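Local atomic coordinates of RimK domain protein ATP-grasp (Sphaerobacter thermophilus, PDB entry 5I47), a protein that probably binds ATP and a metal ion and, as an ATP-grasp enzyme related to RimK and LysX, may act as a ligase joining an amino acid to a carboxylate. Residues R65-L68 against A69-A73; E116-F119 against A120-E124; T220-A223 against E224-E228. One frame throughout, in Å; residues are numbered along the deposited sequence.

How the contacts relate
All three contacts are local, between successive turns of one helix each. Each has four i to i+4 backbone hydrogen bonds between its segments and at least one aliphatic pair, two in contact 1. Contact 1 lies in the LysX preATP-grasp range. Contacts 2 and 3 lie in the RimK-like ATP-grasp range, on helices that cover different antiparallel sheets. Contact 1 is the most buried: leucines, a valine and alanines meet there, with no exposed residue touching. Contacts 2 and 3 each have an apolar face on a sheet and an exposed face. Contact 3 adds a threonine-glutamate approach. Contacts 1 and 2 also meet the second subunit. Nearest atoms of contacts 1 and 3 are about 17 Å apart.

Contact 1. Residues R65-L68 against A69-A73; sequences RAVL and AALLA
L68 swings its CG anti to the backbone N (chi1 175°), while L72 sets CG anti to its carbonyl carbon (chi1 -66°). These torsions bring the ends of the two leucines together one turn apart, where they cross obliquely. L68 CD1 meets L72 CD1 at 3.7 Å. L72 CG also rests 3.3 Å from L68 O, the carbonyl that accepts L72 N at 3.0 Å. That backbone bond is nearly straight, with an N-H...O angle of 171°. V67 and L71 form the second apolar pair. They lie side by side and point the same way, with V67 CG1 3.9 Å from L71 CD1. The backbone of the turn is closed further by A69 N to R65 O at 2.8 Å. With an alanine at L68 the methyl that L72 CD1 packs on is lost, which would probably open a gap beside L10 and L42. The helix 63-74 is the crossover of a beta-alpha-beta unit between strands 54-57 and 79-80. R65 NE makes a salt bridge to D57 at the end of the first of these strands. L68 and L72 pack on strands 6-10 and 41-42, A66 and A69 face helix 83-90, and V67 and L71 meet L134 and V111 of the second subunit.

Contact 2. Residues E116-F119 against A120-E124; sequences EAIF and AAIAE
I118 and I122 form a local i to i+4 contact within helix 115-125, in the RimK-like ATP-grasp range. The helix has one face on an antiparallel sheet and another open to solvent. The two isoleucines lie side by side and point the same way. Their contact is made by unlike branches: the CG2 methyl of I118 meets the CD1 methyl of I122 at 4.0 Å. The torsions explain this. I118 CG2 is anti to the backbone N. I122 sends CG1 anti to its carbonyl carbon (chi1 -75°), back along the helix toward I118. On the way I122 CG1 passes 3.2 Å from I118 O. The same carbonyl oxygen accepts I122 N at 2.9 Å, so it is covered by the side chain of the residue it bonds. I122 CD1 also comes near the F119 ring, 4.4 Å from its CD1. This is a looser touch, met obliquely. The end of I122 thus lies within reach of two side chains from the preceding turn.

The backbone bonds are regular. A120 N reaches E116 O at 2.8 Å. A121 N bonds A117 O at 2.8 Å, and A123 N bonds F119 O at 3.0 Å. A120 and A123 lie on the exposed face with E116.

I118 and I122 pack on V169 of strand 167-171, and A117 and A121 on C112 of strand 109-112. F119 and I122 lean on A151 of helix 148-160. A117 also bonds through its backbone to the second subunit, where it packs on L40 of that chain.

Contact 3. Residues T220-A223 against E224-E228; sequences TALA and ERIIE
T220 O accepts E224 N at 2.9 Å, the shortest hydrogen bond between T220-A223 and E224-E228. The N-H...O angle is 146°. The E224 side chain then runs back over this bond. Its CG lies anti to the carbonyl carbon (chi1 -72°) and stands 3.2 Å from T220 O. Beyond CG the chain is extended, which carries the carboxylate to the T220 methyl. There E224 OE2 approaches T220 CG2 at 3.6 Å. This is a van der Waals touch between a carboxylate oxygen and a methyl. The T220 hydroxyl is engaged with another group: OG1 is hydrogen-bonded to P216 O, one turn earlier.

On the buried side L222 and I226 meet at an angle, with L222 CG 4.1 Å from I226 CD1. I226 CG1 lies 3.3 Å from L222 O, beside the bond from I226 N to that oxygen. I227 covers A223 O in the same way, its CG1 at 3.2 Å. R225 N bonds A221 O at 3.1 Å, while the guanidinium end of R225 leads away from the preceding turn.

L222 and I226 lie on strands 235-241 and 246-253. T220 and A223 lie on L190 of strand 190-196, while A221 and E224 are exposed. The pattern is that of an amphipathic helix packed on an antiparallel sheet in an ATP-grasp fold.

Contact 1. Residues R65-L68 against A69-A73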
ATOM      1  N   ARG B  65       5.168   1.065   8.128  1.00 24.37           N
ATOM      2  CA  ARG B  65       6.448   0.558   8.603  1.00 26.31           C
ATOM      3  C   ARG B  65       7.274  -0.028   7.468  1.00 25.38           C
ATOM      4  O   ARG B  65       8.507   0.016   7.521  1.00 32.52           O
ATOM      5  CB  ARG B  65       6.227  -0.457   9.720  1.00 30.87           C
ATOM      6  CG  ARG B  65       5.513   0.173  10.909  1.00 38.35           C
ATOM      7  CD  ARG B  65       5.585  -0.687  12.134  1.00 46.76           C
ATOM      8  NE  ARG B  65       6.813  -0.475  12.897  1.00 51.12           N
ATOM      9  CZ  ARG B  65       6.890   0.268  13.997  1.00 45.08           C
ATOM     10  NH1 ARG B  65       5.812   0.884  14.461  1.00 33.33           N
ATOM     11  NH2 ARG B  65       8.045   0.392  14.637  1.00 45.35           N
ATOM     12  N   ALA B  66       6.624  -0.559   6.430  1.00 23.44           N
ATOM     13  CA  ALA B  66       7.346  -0.861   5.198  1.00 25.00           C
ATOM     14  C   ALA B  66       7.871   0.416   4.557  1.00 25.05           C
ATOM     15  O   ALA B  66       8.989   0.437   4.032  1.00 28.47           O
ATOM     16  CB  ALA B  66       6.447  -1.621   4.225  1.00 21.98           C
ATOM     17  N   VAL B  67       7.078   1.491   4.603  1.00 26.53           N
ATOM     18  CA  VAL B  67       7.551   2.802   4.159  1.00 23.46           C
ATOM     19  C   VAL B  67       8.751   3.242   4.988  1.00 24.61           C
ATOM     20  O   VAL B  67       9.720   3.801   4.458  1.00 27.12           O
ATOM     21  CB  VAL B  67       6.407   3.834   4.231  1.00 22.34           C
ATOM     22  CG1 VAL B  67       6.958   5.253   4.184  1.00 21.80           C
ATOM     23  CG2 VAL B  67       5.414   3.614   3.100  1.00 23.12           C
ATOM     24  N   LEU B  68       8.706   2.991   6.300  1.00 22.99           N
ATOM     25  CA  LEU B  68       9.804   3.390   7.175  1.00 24.83           C
ATOM     26  C   LEU B  68      11.060   2.575   6.894  1.00 26.26           C
ATOM     27  O   LEU B  68      12.171   3.119   6.889  1.00 29.73           O
ATOM     28  CB  LEU B  68       9.386   3.244   8.639  1.00 24.32           C
ATOM     29  CG  LEU B  68      10.466   3.499   9.695  1.00 24.05           C
ATOM     30  CD1 LEU B  68      10.994   4.921   9.592  1.00 26.38           C
ATOM     31  CD2 LEU B  68       9.929   3.221  11.087  1.00 21.35           C
ATOM     32  N   ALA B  69      10.902   1.267   6.660  1.00 19.69           N
ATOM     33  CA  ALA B  69      12.052   0.425   6.343  1.00 18.42           C
ATOM     34  C   ALA B  69      12.683   0.823   5.015  1.00 25.24           C
ATOM     35  O   ALA B  69      13.906   0.743   4.852  1.00 27.63           O
ATOM     36  CB  ALA B  69      11.632  -1.042   6.312  1.00 18.10           C
ATOM     37  N   ALA B  70      11.866   1.252   4.049  1.00 23.19           N
ATOM     38  CA  ALA B  70      12.408   1.634   2.749  1.00 21.79           C
ATOM     39  C   ALA B  70      13.129   2.972   2.825  1.00 24.30           C
ATOM     40  O   ALA B  70      14.179   3.155   2.200  1.00 29.15           O
ATOM     41  CB  ALA B  70      11.292   1.686   1.706  1.00 17.52           C
ATOM     42  N   LEU B  71      12.574   3.921   3.578  1.00 22.93           N
ATOM     43  CA  LEU B  71      13.221   5.218   3.739  1.00 24.08           C
ATOM     44  C   LEU B  71      14.558   5.073   4.448  1.00 27.19           C
ATOM     45  O   LEU B  71      15.585   5.573   3.975  1.00 29.94           O
ATOM     46  CB  LEU B  71      12.303   6.166   4.513  1.00 21.32           C
ATOM     47  CG  LEU B  71      11.239   6.894   3.701  1.00 22.48           C
ATOM     48  CD1 LEU B  71      10.161   7.443   4.613  1.00 23.77           C
ATOM     49  CD2 LEU B  71      11.887   8.007   2.893  1.00 23.94           C
ATOM     50  N   LEU B  72      14.563   4.387   5.591  1.00 26.85           N
ATOM     51  CA  LEU B  72      15.805   4.211   6.333  1.00 32.51           C
ATOM     52  C   LEU B  72      16.852   3.495   5.489  1.00 31.44           C
ATOM     53  O   LEU B  72      18.016   3.908   5.456  1.00 36.83           O
ATOM     54  CB  LEU B  72      15.533   3.458   7.637  1.00 31.45           C
ATOM     55  CG  LEU B  72      14.676   4.209   8.661  1.00 29.54           C
ATOM     56  CD1 LEU B  72      14.338   3.325   9.859  1.00 26.26           C
ATOM     57  CD2 LEU B  72      15.379   5.480   9.109  1.00 27.23           C
ATOM     58  N   ALA B  73      16.451   2.439   4.773  1.00 30.23           N
ATOM     59  CA  ALA B  73      17.410   1.683   3.968  1.00 30.15           C
ATOM     60  C   ALA B  73      18.025   2.549   2.875  1.00 27.47           C
ATOM     61  O   ALA B  73      19.243   2.521   2.664  1.00 25.40           O
ATOM     62  CB  ALA B  73      16.737   0.451   3.363  1.00 27.45           C
TER

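Contact 2. Residues E116-F119 against A120-E124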
ATOM      1  N   GLU B 116     -21.371  -6.331  -3.517  1.00 38.97           N
ATOM      2  CA  GLU B 116     -21.937  -7.412  -4.317  1.00 38.66           C
ATOM      3  C   GLU B 116     -20.915  -8.517  -4.550  1.00 42.00           C
ATOM      4  O   GLU B 116     -21.230  -9.707  -4.409  1.00 43.40           O
ATOM      5  CB  GLU B 116     -22.450  -6.856  -5.644  1.00 40.12           C
ATOM      6  CG  GLU B 116     -23.078  -7.880  -6.566  1.00 44.86           C
ATOM      7  CD  GLU B 116     -23.830  -7.227  -7.708  1.00 53.68           C
ATOM      8  OE1 GLU B 116     -24.253  -6.062  -7.547  1.00 55.43           O
ATOM      9  OE2 GLU B 116     -23.991  -7.873  -8.765  1.00 58.57           O
ATOM     10  N   ALA B 117     -19.678  -8.141  -4.894  1.00 36.49           N
ATOM     11  CA  ALA B 117     -18.623  -9.129  -5.097  1.00 31.88           C
ATOM     12  C   ALA B 117     -18.369  -9.944  -3.835  1.00 31.48           C
ATOM     13  O   ALA B 117     -18.088 -11.147  -3.915  1.00 31.88           O
ATOM     14  CB  ALA B 117     -17.341  -8.437  -5.543  1.00 24.77           C
ATOM     15  N   ILE B 118     -18.449  -9.306  -2.664  1.00 28.78           N
ATOM     16  CA  ILE B 118     -18.236 -10.024  -1.407  1.00 27.78           C
ATOM     17  C   ILE B 118     -19.254 -11.145  -1.262  1.00 25.75           C
ATOM     18  O   ILE B 118     -18.903 -12.289  -0.949  1.00 33.07           O
ATOM     19  CB  ILE B 118     -18.292  -9.055  -0.213  1.00 27.71           C
ATOM     20  CG1 ILE B 118     -17.048  -8.164  -0.193  1.00 26.70           C
ATOM     21  CG2 ILE B 118     -18.434  -9.824   1.100  1.00 26.05           C
ATOM     22  CD1 ILE B 118     -17.062  -7.132   0.912  1.00 27.71           C
ATOM     23  N   PHE B 119     -20.530 -10.839  -1.502  1.00 26.96           N
ATOM     24  CA  PHE B 119     -21.549 -11.880  -1.421  1.00 33.72           C
ATOM     25  C   PHE B 119     -21.436 -12.861  -2.582  1.00 35.29           C
ATOM     26  O   PHE B 119     -21.795 -14.037  -2.433  1.00 39.03           O
ATOM     27  CB  PHE B 119     -22.942 -11.251  -1.362  1.00 35.03           C
ATOM     28  CG  PHE B 119     -23.197 -10.469  -0.101  1.00 36.01           C
ATOM     29  CD1 PHE B 119     -23.224 -11.106   1.128  1.00 36.17           C
ATOM     30  CD2 PHE B 119     -23.411  -9.101  -0.145  1.00 37.53           C
ATOM     31  CE1 PHE B 119     -23.458 -10.394   2.295  1.00 36.81           C
ATOM     32  CE2 PHE B 119     -23.644  -8.382   1.017  1.00 38.96           C
ATOM     33  CZ  PHE B 119     -23.668  -9.033   2.240  1.00 37.98           C
ATOM     34  N   ALA B 120     -20.932 -12.413  -3.732  1.00 34.12           N
ATOM     35  CA  ALA B 120     -20.692 -13.335  -4.837  1.00 39.12           C
ATOM     36  C   ALA B 120     -19.622 -14.358  -4.477  1.00 44.47           C
ATOM     37  O   ALA B 120     -19.763 -15.548  -4.785  1.00 48.11           O
ATOM     38  CB  ALA B 120     -20.294 -12.560  -6.093  1.00 40.55           C
ATOM     39  N   ALA B 121     -18.545 -13.916  -3.822  1.00 44.05           N
ATOM     40  CA  ALA B 121     -17.500 -14.840  -3.396  1.00 38.63           C
ATOM     41  C   ALA B 121     -17.971 -15.735  -2.257  1.00 41.01           C
ATOM     42  O   ALA B 121     -17.574 -16.904  -2.183  1.00 40.83           O
ATOM     43  CB  ALA B 121     -16.256 -14.064  -2.978  1.00 32.26           C
ATOM     44  N   ILE B 122     -18.811 -15.204  -1.366  1.00 43.56           N
ATOM     45  CA  ILE B 122     -19.328 -15.998  -0.254  1.00 43.17           C
ATOM     46  C   ILE B 122     -20.215 -17.128  -0.768  1.00 45.06           C
ATOM     47  O   ILE B 122     -20.207 -18.241  -0.226  1.00 43.02           O
ATOM     48  CB  ILE B 122     -20.076 -15.091   0.738  1.00 34.94           C
ATOM     49  CG1 ILE B 122     -19.084 -14.271   1.564  1.00 31.14           C
ATOM     50  CG2 ILE B 122     -20.979 -15.905   1.634  1.00 34.73           C
ATOM     51  CD1 ILE B 122     -19.745 -13.317   2.532  1.00 30.19           C
ATOM     52  N   ALA B 123     -20.984 -16.865  -1.825  1.00 50.18           N
ATOM     53  CA  ALA B 123     -21.799 -17.916  -2.423  1.00 51.56           C
ATOM     54  C   ALA B 123     -20.929 -19.002  -3.043  1.00 56.64           C
ATOM     55  O   ALA B 123     -21.232 -20.194  -2.919  1.00 61.00           O
ATOM     56  CB  ALA B 123     -22.739 -17.318  -3.468  1.00 48.48           C
ATOM     57  N   GLU B 124     -19.837 -18.608  -3.701  1.00 54.35           N
ATOM     58  CA  GLU B 124     -18.981 -19.578  -4.375  1.00 48.72           C
ATOM     59  C   GLU B 124     -18.153 -20.380  -3.377  1.00 49.59           C
ATOM     60  O   GLU B 124     -18.061 -21.608  -3.478  1.00 54.41           O
ATOM     61  CB  GLU B 124     -18.070 -18.866  -5.373  1.00 42.96           C
ATOM     62  CG  GLU B 124     -17.032 -19.777  -5.992  1.00 43.58           C
ATOM     63  CD  GLU B 124     -15.985 -19.017  -6.766  1.00 46.55           C
ATOM     64  OE1 GLU B 124     -15.873 -17.790  -6.559  1.00 48.77           O
ATOM     65  OE2 GLU B 124     -15.279 -19.644  -7.585  1.00 47.48           O
TER

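Contact 3. Residues T220-A223 against E224-E228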
ATOM      1  N   THR B 220       8.739 -28.372   9.370  1.00 49.53           N
ATOM      2  CA  THR B 220      10.085 -27.863   9.126  1.00 45.13           C
ATOM      3  C   THR B 220      10.357 -27.741   7.633  1.00 42.03           C
ATOM      4  O   THR B 220      10.951 -26.754   7.180  1.00 43.99           O
ATOM      5  CB  THR B 220      11.122 -28.773   9.792  1.00 42.55           C
ATOM      6  OG1 THR B 220      10.950 -28.731  11.215  1.00 40.61           O
ATOM      7  CG2 THR B 220      12.539 -28.331   9.442  1.00 39.70           C
ATOM      8  N   ALA B 221       9.916 -28.728   6.850  1.00 39.47           N
ATOM      9  CA  ALA B 221      10.083 -28.653   5.403  1.00 43.79           C
ATOM     10  C   ALA B 221       9.320 -27.469   4.824  1.00 43.42           C
ATOM     11  O   ALA B 221       9.816 -26.777   3.927  1.00 41.53           O
ATOM     12  CB  ALA B 221       9.626 -29.960   4.756  1.00 46.01           C
ATOM     13  N   LEU B 222       8.112 -27.216   5.335  1.00 43.11           N
ATOM     14  CA  LEU B 222       7.334 -26.070   4.876  1.00 39.84           C
ATOM     15  C   LEU B 222       8.030 -24.761   5.224  1.00 38.72           C
ATOM     16  O   LEU B 222       8.136 -23.862   4.381  1.00 38.38           O
ATOM     17  CB  LEU B 222       5.932 -26.117   5.485  1.00 38.70           C
ATOM     18  CG  LEU B 222       4.947 -25.007   5.114  1.00 35.08           C
ATOM     19  CD1 LEU B 222       4.659 -25.018   3.625  1.00 30.62           C
ATOM     20  CD2 LEU B 222       3.660 -25.141   5.917  1.00 30.76           C
ATOM     21  N   ALA B 223       8.525 -24.637   6.459  1.00 36.11           N
ATOM     22  CA  ALA B 223       9.220 -23.417   6.853  1.00 33.99           C
ATOM     23  C   ALA B 223      10.479 -23.193   6.028  1.00 38.78           C
ATOM     24  O   ALA B 223      10.846 -22.044   5.756  1.00 40.29           O
ATOM     25  CB  ALA B 223       9.569 -23.460   8.340  1.00 30.77           C
ATOM     26  N   GLU B 224      11.152 -24.273   5.622  1.00 42.33           N
ATOM     27  CA  GLU B 224      12.371 -24.125   4.837  1.00 41.45           C
ATOM     28  C   GLU B 224      12.073 -23.657   3.419  1.00 39.22           C
ATOM     29  O   GLU B 224      12.856 -22.892   2.844  1.00 40.12           O
ATOM     30  CB  GLU B 224      13.150 -25.439   4.833  1.00 42.17           C
ATOM     31  CG  GLU B 224      13.795 -25.738   6.177  1.00 46.28           C
ATOM     32  CD  GLU B 224      14.493 -27.082   6.224  1.00 54.85           C
ATOM     33  OE1 GLU B 224      14.368 -27.863   5.255  1.00 60.01           O
ATOM     34  OE2 GLU B 224      15.167 -27.357   7.241  1.00 55.43           O
ATOM     35  N   ARG B 225      10.950 -24.090   2.845  1.00 34.63           N
ATOM     36  CA  ARG B 225      10.544 -23.553   1.552  1.00 37.71           C
ATOM     37  C   ARG B 225      10.148 -22.088   1.669  1.00 37.00           C
ATOM     38  O   ARG B 225      10.457 -21.284   0.784  1.00 37.38           O
ATOM     39  CB  ARG B 225       9.386 -24.362   0.977  1.00 45.30           C
ATOM     40  CG  ARG B 225       9.727 -25.787   0.619  1.00 54.56           C
ATOM     41  CD  ARG B 225       8.595 -26.384  -0.186  1.00 60.11           C
ATOM     42  NE  ARG B 225       8.340 -25.605  -1.394  1.00 58.70           N
ATOM     43  CZ  ARG B 225       7.172 -25.571  -2.027  1.00 56.23           C
ATOM     44  NH1 ARG B 225       6.142 -26.263  -1.559  1.00 54.89           N
ATOM     45  NH2 ARG B 225       7.032 -24.836  -3.121  1.00 53.54           N
ATOM     46  N   ILE B 226       9.456 -21.730   2.752  1.00 36.10           N
ATOM     47  CA  ILE B 226       9.038 -20.346   2.947  1.00 31.57           C
ATOM     48  C   ILE B 226      10.251 -19.432   3.047  1.00 32.68           C
ATOM     49  O   ILE B 226      10.297 -18.368   2.420  1.00 37.36           O
ATOM     50  CB  ILE B 226       8.132 -20.235   4.187  1.00 29.36           C
ATOM     51  CG1 ILE B 226       6.788 -20.913   3.911  1.00 32.74           C
ATOM     52  CG2 ILE B 226       7.948 -18.781   4.588  1.00 28.51           C
ATOM     53  CD1 ILE B 226       5.870 -20.965   5.112  1.00 45.12           C
ATOM     54  N   ILE B 227      11.260 -19.841   3.818  1.00 32.50           N
ATOM     55  CA  ILE B 227      12.484 -19.050   3.909  1.00 32.67           C
ATOM     56  C   ILE B 227      13.160 -18.948   2.544  1.00 32.73           C
ATOM     57  O   ILE B 227      13.656 -17.882   2.157  1.00 33.77           O
ATOM     58  CB  ILE B 227      13.422 -19.650   4.973  1.00 28.52           C
ATOM     59  CG1 ILE B 227      12.765 -19.595   6.350  1.00 28.57           C
ATOM     60  CG2 ILE B 227      14.756 -18.918   5.001  1.00 26.71           C
ATOM     61  CD1 ILE B 227      13.554 -20.312   7.419  1.00 25.11           C
ATOM     62  N   GLU B 228      13.171 -20.048   1.785  1.00 33.34           N
ATOM     63  CA  GLU B 228      13.852 -20.065   0.492  1.00 35.79           C
ATOM     64  C   GLU B 228      13.188 -19.126  -0.507  1.00 34.05           C
ATOM     65  O   GLU B 228      13.877 -18.438  -1.271  1.00 35.82           O
ATOM     66  CB  GLU B 228      13.880 -21.488  -0.068  1.00 43.38           C
ATOM     67  CG  GLU B 228      15.098 -22.307   0.314  1.00 52.60           C
ATOM     68  CD  GLU B 228      16.376 -21.752  -0.286  1.00 64.46           C
ATOM     69  OE1 GLU B 228      17.173 -21.154   0.473  1.00 68.30           O
ATOM     70  OE2 GLU B 228      16.571 -21.900  -1.517  1.00 66.93           O
TER